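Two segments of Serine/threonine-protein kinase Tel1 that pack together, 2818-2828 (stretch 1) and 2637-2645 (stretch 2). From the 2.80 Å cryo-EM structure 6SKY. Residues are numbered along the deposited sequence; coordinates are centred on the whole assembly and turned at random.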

# COMPACT_ATOMS: atom_id res chain seq x y z
N ARG A 2818 2.85 -1.36 22.63
CA ARG A 2818 1.91 -1.31 21.52
C ARG A 2818 2.60 -1.59 20.19
O ARG A 2818 2.05 -2.29 19.34
CB ARG A 2818 1.24 0.05 21.51
CG ARG A 2818 -0.06 0.07 20.79
CD ARG A 2818 -0.71 1.42 20.92
NE ARG A 2818 -1.19 1.66 22.27
CZ ARG A 2818 -2.45 1.49 22.65
NH1 ARG A 2818 -2.80 1.74 23.90
NH2 ARG A 2818 -3.35 1.07 21.78
N ARG A 2819 3.81 -1.08 20.00
CA ARG A 2819 4.54 -1.35 18.77
C ARG A 2819 4.91 -2.82 18.67
O ARG A 2819 4.87 -3.40 17.58
CB ARG A 2819 5.79 -0.49 18.69
CG ARG A 2819 5.53 0.98 18.61
CD ARG A 2819 5.85 1.52 17.26
NE ARG A 2819 7.26 1.38 16.94
CZ ARG A 2819 7.76 1.59 15.73
NH1 ARG A 2819 9.05 1.43 15.51
NH2 ARG A 2819 6.96 1.95 14.74
N CYS A 2820 5.27 -3.45 19.78
CA CYS A 2820 5.64 -4.86 19.71
C CYS A 2820 4.42 -5.75 19.55
O CYS A 2820 4.51 -6.79 18.89
CB CYS A 2820 6.43 -5.25 20.95
SG CYS A 2820 8.11 -4.62 20.94
N CYS A 2821 3.28 -5.37 20.12
CA CYS A 2821 2.03 -6.05 19.82
C CYS A 2821 1.72 -5.98 18.34
O CYS A 2821 1.32 -6.98 17.73
CB CYS A 2821 0.89 -5.44 20.63
SG CYS A 2821 0.78 -5.95 22.32
N GLU A 2822 1.90 -4.81 17.72
CA GLU A 2822 1.60 -4.67 16.30
C GLU A 2822 2.56 -5.46 15.43
O GLU A 2822 2.14 -6.09 14.46
CB GLU A 2822 1.60 -3.20 15.91
CG GLU A 2822 0.36 -2.47 16.35
CD GLU A 2822 0.53 -0.97 16.35
OE1 GLU A 2822 1.55 -0.48 15.82
OE2 GLU A 2822 -0.35 -0.27 16.89
N PHE A 2823 3.85 -5.46 15.76
CA PHE A 2823 4.80 -6.26 14.98
C PHE A 2823 4.52 -7.75 15.12
O PHE A 2823 4.56 -8.48 14.13
CB PHE A 2823 6.23 -5.97 15.43
CG PHE A 2823 6.71 -4.60 15.07
CD1 PHE A 2823 6.43 -4.06 13.84
CD2 PHE A 2823 7.42 -3.86 15.98
CE1 PHE A 2823 6.86 -2.80 13.53
CE2 PHE A 2823 7.85 -2.60 15.66
CZ PHE A 2823 7.57 -2.07 14.43
N THR A 2824 4.23 -8.21 16.33
CA THR A 2824 3.91 -9.62 16.53
C THR A 2824 2.68 -10.02 15.73
O THR A 2824 2.69 -11.02 15.02
CB THR A 2824 3.69 -9.91 18.01
OG1 THR A 2824 4.78 -9.39 18.77
CG2 THR A 2824 3.61 -11.39 18.24
N LEU A 2825 1.59 -9.25 15.86
CA LEU A 2825 0.36 -9.61 15.17
C LEU A 2825 0.52 -9.53 13.66
O LEU A 2825 -0.03 -10.35 12.93
CB LEU A 2825 -0.78 -8.71 15.63
CG LEU A 2825 -2.12 -9.02 15.00
CD1 LEU A 2825 -2.56 -10.40 15.40
CD2 LEU A 2825 -3.14 -8.00 15.41
N ASP A 2826 1.28 -8.55 13.18
CA ASP A 2826 1.51 -8.44 11.75
C ASP A 2826 2.30 -9.62 11.22
O ASP A 2826 2.02 -10.12 10.13
CB ASP A 2826 2.24 -7.14 11.46
CG ASP A 2826 2.27 -6.81 10.00
OD1 ASP A 2826 1.51 -7.43 9.24
OD2 ASP A 2826 3.06 -5.92 9.61
N ALA A 2827 3.30 -10.09 11.98
CA ALA A 2827 4.02 -11.28 11.55
C ALA A 2827 3.18 -12.53 11.66
O ALA A 2827 3.38 -13.48 10.91
CB ALA A 2827 5.30 -11.44 12.35
N LEU A 2828 2.24 -12.57 12.61
CA LEU A 2828 1.42 -13.77 12.77
C LEU A 2828 0.41 -13.90 11.64
O LEU A 2828 0.21 -14.99 11.12
CB LEU A 2828 0.70 -13.75 14.11
CG LEU A 2828 1.47 -14.22 15.33
CD1 LEU A 2828 0.57 -14.26 16.53
CD2 LEU A 2828 2.07 -15.57 15.08
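Stretch 2, residues 2637-2645: RETRQRNLG

Stretch 2 lies across the helix of stretch 1 as a second helix that runs into a turn; the two axes approach to 9.1 Å and their N-to-C directions differ by 129° (signed crossing angle -129°), closer to antiparallel than parallel. The nearest pair of CA atoms, those of Phe-2823 and Thr-2639, are 6.3 Å apart. Phe-2823 (chi1 m) points toward stretch 2 and covers the most surface. Glu-2638 sets OE1 over one face of its ring, 3.9 Å from Phe-2823 CZ, while Phe-2823 CE2 lies over one face of the Arg-2642 guanidinium, 3.3 Å from Arg-2642 NH1. That guanidinium is held in place within its own stretch: Arg-2642 NH2 forms a salt bridge with Glu-2638 OE1 (2.6 Å) and donates to Glu-2638 O (3.1 Å). Asn-2643, with positive phi, is the first residue to leave helical phi/psi, in a Schellman motif, and Leu-2644 N bonds back to Thr-2639 O (2.9 Å). Beyond this turn Leu-2644, pointing toward the helix, brings CD1 to 3.6 Å from Thr-2824 OG1 and 4.4 Å from Phe-2823 CB. Thr-2639 packs its methyl CG2 3.6 Å from Phe-2823 O and 3.8 Å from Ala-2827 CB. No hydrogen bond crosses between the stretches; packing alone joins them directly.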

# COMPACT_ATOMS: atom_id res chain seq x y z
N ARG A 2637 11.59 -9.70 9.56
CA ARG A 2637 12.64 -8.75 9.92
C ARG A 2637 12.32 -8.03 11.22
O ARG A 2637 13.21 -7.84 12.06
CB ARG A 2637 12.84 -7.76 8.77
CG ARG A 2637 13.46 -6.44 9.15
CD ARG A 2637 14.87 -6.30 8.68
NE ARG A 2637 15.51 -5.15 9.30
CZ ARG A 2637 16.47 -5.22 10.21
NH1 ARG A 2637 16.99 -4.12 10.73
NH2 ARG A 2637 16.94 -6.40 10.59
N GLU A 2638 11.06 -7.65 11.43
CA GLU A 2638 10.72 -6.81 12.57
C GLU A 2638 10.67 -7.58 13.88
O GLU A 2638 11.07 -7.05 14.91
CB GLU A 2638 9.38 -6.13 12.33
CG GLU A 2638 9.41 -5.09 11.25
CD GLU A 2638 10.29 -3.91 11.59
OE1 GLU A 2638 10.63 -3.74 12.78
OE2 GLU A 2638 10.64 -3.14 10.68
N THR A 2639 10.16 -8.81 13.87
CA THR A 2639 10.13 -9.59 15.09
C THR A 2639 11.48 -10.20 15.41
O THR A 2639 11.81 -10.39 16.57
CB THR A 2639 9.09 -10.69 14.99
OG1 THR A 2639 9.34 -11.46 13.82
CG2 THR A 2639 7.73 -10.10 14.89
N ARG A 2640 12.27 -10.50 14.39
CA ARG A 2640 13.61 -11.04 14.61
C ARG A 2640 14.57 -9.97 15.07
O ARG A 2640 15.48 -10.24 15.86
CB ARG A 2640 14.09 -11.71 13.33
CG ARG A 2640 15.54 -12.05 13.26
CD ARG A 2640 15.82 -12.61 11.89
NE ARG A 2640 17.23 -12.75 11.61
CZ ARG A 2640 17.72 -13.30 10.50
NH1 ARG A 2640 19.03 -13.39 10.32
NH2 ARG A 2640 16.89 -13.76 9.58
N GLN A 2641 14.39 -8.73 14.60
CA GLN A 2641 15.24 -7.64 15.04
C GLN A 2641 15.10 -7.39 16.54
O GLN A 2641 16.05 -6.96 17.19
CB GLN A 2641 14.90 -6.39 14.25
CG GLN A 2641 15.66 -5.16 14.65
CD GLN A 2641 15.02 -3.91 14.12
OE1 GLN A 2641 15.20 -2.83 14.66
NE2 GLN A 2641 14.24 -4.05 13.06
N ARG A 2642 13.92 -7.65 17.09
CA ARG A 2642 13.62 -7.43 18.50
C ARG A 2642 13.64 -8.70 19.32
O ARG A 2642 13.31 -8.65 20.51
CB ARG A 2642 12.26 -6.77 18.64
CG ARG A 2642 12.23 -5.39 18.09
CD ARG A 2642 10.84 -4.94 17.80
NE ARG A 2642 10.84 -3.55 17.39
CZ ARG A 2642 11.12 -3.13 16.16
NH1 ARG A 2642 11.09 -1.84 15.88
NH2 ARG A 2642 11.43 -4.00 15.22
N ASN A 2643 14.01 -9.83 18.73
CA ASN A 2643 14.03 -11.12 19.42
C ASN A 2643 12.70 -11.42 20.08
O ASN A 2643 12.64 -11.93 21.20
CB ASN A 2643 15.16 -11.18 20.45
CG ASN A 2643 16.47 -10.72 19.90
OD1 ASN A 2643 17.19 -9.95 20.53
ND2 ASN A 2643 16.80 -11.18 18.70
N LEU A 2644 11.61 -11.11 19.39
CA LEU A 2644 10.29 -11.39 19.92
C LEU A 2644 10.03 -12.88 19.86
O LEU A 2644 10.14 -13.50 18.80
CB LEU A 2644 9.22 -10.62 19.16
CG LEU A 2644 9.15 -9.12 19.42
CD1 LEU A 2644 8.21 -8.47 18.46
CD2 LEU A 2644 8.69 -8.87 20.81
N GLY A 2645 9.71 -13.46 21.01
CA GLY A 2645 9.46 -14.88 21.11
C GLY A 2645 9.03 -15.17 22.53
O GLY A 2645 8.89 -14.27 23.36